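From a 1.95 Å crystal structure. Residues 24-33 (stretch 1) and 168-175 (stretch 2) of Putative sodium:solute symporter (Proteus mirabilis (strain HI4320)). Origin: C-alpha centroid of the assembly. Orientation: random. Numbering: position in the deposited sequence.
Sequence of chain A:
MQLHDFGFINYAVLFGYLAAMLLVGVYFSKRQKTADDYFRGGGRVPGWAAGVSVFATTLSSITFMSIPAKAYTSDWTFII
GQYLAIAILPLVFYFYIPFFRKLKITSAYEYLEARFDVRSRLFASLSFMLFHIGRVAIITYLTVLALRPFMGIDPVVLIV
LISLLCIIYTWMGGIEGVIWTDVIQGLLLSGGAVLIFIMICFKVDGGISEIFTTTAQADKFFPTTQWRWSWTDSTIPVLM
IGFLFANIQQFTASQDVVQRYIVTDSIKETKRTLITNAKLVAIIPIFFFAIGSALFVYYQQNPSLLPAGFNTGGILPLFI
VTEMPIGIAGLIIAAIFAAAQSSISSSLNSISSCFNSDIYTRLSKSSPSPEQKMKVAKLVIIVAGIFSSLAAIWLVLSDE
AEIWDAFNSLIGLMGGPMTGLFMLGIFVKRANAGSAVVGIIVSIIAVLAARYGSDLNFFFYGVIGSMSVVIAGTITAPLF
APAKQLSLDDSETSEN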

# COMPACT_ATOMS: atom_id res chain seq x y z
N VAL A 24 -2.92 5.24 -21.70
CA VAL A 24 -2.29 3.96 -21.35
C VAL A 24 -3.34 2.82 -21.17
O VAL A 24 -3.23 1.74 -21.77
CB VAL A 24 -1.41 4.06 -20.09
CG1 VAL A 24 -0.86 2.69 -19.74
CG2 VAL A 24 -0.26 5.02 -20.34
N GLY A 25 -4.39 3.09 -20.39
CA GLY A 25 -5.52 2.13 -20.24
C GLY A 25 -6.17 1.66 -21.55
O GLY A 25 -6.45 0.46 -21.75
N VAL A 26 -6.46 2.61 -22.42
CA VAL A 26 -7.03 2.30 -23.75
C VAL A 26 -6.07 1.41 -24.55
O VAL A 26 -6.50 0.46 -25.15
CB VAL A 26 -7.32 3.59 -24.56
CG1 VAL A 26 -7.75 3.26 -26.01
CG2 VAL A 26 -8.38 4.43 -23.87
N TYR A 27 -4.78 1.73 -24.54
CA TYR A 27 -3.76 0.97 -25.25
C TYR A 27 -3.73 -0.53 -24.79
O TYR A 27 -3.72 -1.47 -25.58
CB TYR A 27 -2.39 1.71 -25.08
CG TYR A 27 -1.22 0.99 -25.71
CD1 TYR A 27 -0.74 1.35 -26.98
CD2 TYR A 27 -0.62 -0.07 -25.06
CE1 TYR A 27 0.33 0.65 -27.56
CE2 TYR A 27 0.43 -0.76 -25.62
CZ TYR A 27 0.91 -0.40 -26.85
OH TYR A 27 1.95 -1.15 -27.34
N PHE A 28 -3.75 -0.75 -23.48
CA PHE A 28 -3.70 -2.12 -22.97
C PHE A 28 -5.04 -2.88 -22.96
O PHE A 28 -5.06 -4.09 -22.63
CB PHE A 28 -3.02 -2.09 -21.57
CG PHE A 28 -1.56 -1.90 -21.67
CD1 PHE A 28 -0.77 -2.97 -22.13
CD2 PHE A 28 -0.97 -0.63 -21.48
CE1 PHE A 28 0.59 -2.80 -22.30
CE2 PHE A 28 0.39 -0.46 -21.60
CZ PHE A 28 1.16 -1.55 -22.05
N SER A 29 -6.15 -2.20 -23.30
CA SER A 29 -7.47 -2.86 -23.27
C SER A 29 -7.61 -3.88 -24.41
O SER A 29 -8.33 -4.86 -24.27
CB SER A 29 -8.59 -1.84 -23.34
OG SER A 29 -8.46 -1.13 -24.56
N LYS A 30 -6.86 -3.67 -25.48
CA LYS A 30 -6.93 -4.49 -26.68
C LYS A 30 -6.52 -5.93 -26.44
O LYS A 30 -7.08 -6.84 -27.04
CB LYS A 30 -6.05 -3.89 -27.78
CG LYS A 30 -6.28 -2.38 -27.99
CD LYS A 30 -5.29 -1.76 -28.96
CE LYS A 30 -5.30 -0.25 -28.87
NZ LYS A 30 -6.69 0.31 -28.85
N ARG A 31 -5.55 -6.14 -25.56
CA ARG A 31 -5.08 -7.48 -25.27
C ARG A 31 -5.81 -8.22 -24.12
O ARG A 31 -5.34 -9.27 -23.68
CB ARG A 31 -3.58 -7.43 -24.98
CG ARG A 31 -3.21 -6.82 -23.64
CD ARG A 31 -1.71 -6.66 -23.54
NE ARG A 31 -1.20 -5.70 -24.51
CZ ARG A 31 0.08 -5.36 -24.61
NH1 ARG A 31 1.00 -5.88 -23.81
NH2 ARG A 31 0.43 -4.48 -25.53
N GLN A 32 -6.94 -7.70 -23.64
CA GLN A 32 -7.64 -8.36 -22.52
C GLN A 32 -8.61 -9.39 -23.02
O GLN A 32 -9.78 -9.15 -23.11
CB GLN A 32 -8.41 -7.35 -21.66
CG GLN A 32 -7.56 -6.22 -21.10
CD GLN A 32 -6.30 -6.68 -20.42
OE1 GLN A 32 -6.30 -7.68 -19.67
NE2 GLN A 32 -5.22 -5.95 -20.64
N LYS A 33 -8.13 -10.58 -23.30
CA LYS A 33 -9.04 -11.61 -23.80
C LYS A 33 -9.47 -12.57 -22.70
O LYS A 33 -10.63 -12.93 -22.58
CB LYS A 33 -8.38 -12.31 -24.99
CG LYS A 33 -8.14 -11.32 -26.12
CD LYS A 33 -7.65 -11.99 -27.38
CE LYS A 33 -6.68 -11.09 -28.14
NZ LYS A 33 -7.23 -9.73 -28.34
N ILE A 168 -11.80 3.89 -14.40
CA ILE A 168 -12.00 3.72 -15.82
C ILE A 168 -10.77 3.12 -16.48
O ILE A 168 -10.86 2.08 -17.13
CB ILE A 168 -12.46 5.04 -16.47
CG1 ILE A 168 -13.92 5.28 -16.06
CG2 ILE A 168 -12.37 4.93 -17.99
CD1 ILE A 168 -14.37 6.69 -16.27
N TYR A 169 -9.59 3.70 -16.24
CA TYR A 169 -8.37 3.16 -16.85
C TYR A 169 -8.02 1.81 -16.28
O TYR A 169 -7.47 1.01 -17.00
CB TYR A 169 -7.17 4.15 -16.83
CG TYR A 169 -6.38 4.32 -15.53
CD1 TYR A 169 -5.58 3.30 -14.99
CD2 TYR A 169 -6.33 5.55 -14.90
CE1 TYR A 169 -4.83 3.50 -13.83
CE2 TYR A 169 -5.60 5.74 -13.71
CZ TYR A 169 -4.84 4.72 -13.18
OH TYR A 169 -4.11 4.94 -11.99
N THR A 170 -8.32 1.55 -15.01
CA THR A 170 -8.03 0.23 -14.38
C THR A 170 -8.91 -0.86 -15.01
O THR A 170 -8.44 -1.88 -15.49
CB THR A 170 -8.25 0.26 -12.84
OG1 THR A 170 -7.36 1.20 -12.22
CG2 THR A 170 -7.98 -1.08 -12.21
N TRP A 171 -10.19 -0.57 -15.11
CA TRP A 171 -11.16 -1.42 -15.75
C TRP A 171 -10.82 -1.85 -17.18
O TRP A 171 -10.89 -3.06 -17.50
CB TRP A 171 -12.53 -0.75 -15.62
CG TRP A 171 -13.65 -1.40 -16.36
CD1 TRP A 171 -14.49 -2.41 -15.90
CD2 TRP A 171 -14.13 -1.05 -17.65
NE1 TRP A 171 -15.42 -2.72 -16.85
CE2 TRP A 171 -15.23 -1.90 -17.93
CE3 TRP A 171 -13.72 -0.13 -18.61
CZ2 TRP A 171 -15.94 -1.85 -19.15
CZ3 TRP A 171 -14.42 -0.08 -19.83
CH2 TRP A 171 -15.51 -0.94 -20.09
N MSE A 172 -10.41 -0.89 -18.02
CA MSE A 172 -10.08 -1.12 -19.43
C MSE A 172 -8.80 -1.83 -19.57
O MSE A 172 -8.64 -2.67 -20.44
CB MSE A 172 -9.83 0.27 -20.11
CG MSE A 172 -11.14 1.07 -20.17
SE MSE A 172 -11.07 2.57 -21.48
CE MSE A 172 -9.45 3.52 -20.81
N GLY A 173 -7.84 -1.48 -18.72
CA GLY A 173 -6.44 -1.85 -18.94
C GLY A 173 -5.87 -3.14 -18.42
O GLY A 173 -4.78 -3.58 -18.87
N GLY A 174 -6.57 -3.74 -17.45
CA GLY A 174 -6.13 -5.00 -16.87
C GLY A 174 -4.90 -4.74 -16.03
O GLY A 174 -4.59 -3.61 -15.75
N ILE A 175 -4.24 -5.80 -15.56
CA ILE A 175 -3.08 -5.68 -14.71
C ILE A 175 -1.92 -5.05 -15.48
O ILE A 175 -1.09 -4.35 -14.86
CB ILE A 175 -2.64 -7.01 -14.14
CG1 ILE A 175 -1.53 -6.79 -13.10
CG2 ILE A 175 -2.22 -8.01 -15.26
CD1 ILE A 175 -1.83 -5.83 -11.97

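Two helices meet here almost backbone to backbone: the CA atoms of Gly25 and Gly173 lie 4.3 Å apart, and the helix axes approach to 6.9 Å while crossing at 35°, with their N-to-C directions roughly aligned. The contact illustrates a general rule of helix packing, that close approach is favoured by small residues, glycine above all, where the backbones meet. At Gly25 a CB would point toward the partner helix and come within 2.9 Å of Tyr169 CB, a clash. Gly25 O lies 3.6 Å from Gly173 CA. Gly173 is restricted from within its own helix as well, since an ideal CB there would stand 2.9 Å from Tyr169 O.

Around this glycine pair the packing is completed by side chains and carbonyls. Met172, present as selenomethionine, covers one flank, its CE meeting Val26 CG2 at 3.4 Å in an apolar contact. Its carbonyl oxygen faces Ser29, the first residue of a type I turn: Met172 O lies 3.0 Å from Ser29 CB and 3.1 Å from Ser29 CA, the latter a CA-H...O contact. Ser29 OG takes no part in this, being engaged by a 2.6 Å hydrogen bond to Val26 O within its own stretch.

No hydrogen bond joins the two stretches, and Gln32 shows why distance alone is a poor guide. Its NE2 sits 3.0 Å from Gly173 O, but the angle is poor; the same NE2 donates instead to Phe28 O at 2.7 Å, with a favourable angle of 162°. Gln32 closes the type I turn that starts at Ser29, and its CA-to-CB bond points toward the second stretch, where a third glycine makes room for it. Gly174 has a positive phi of 71°, which by itself favours glycine, and a CB at this position would lie 2.4 Å from Gln32 OE1.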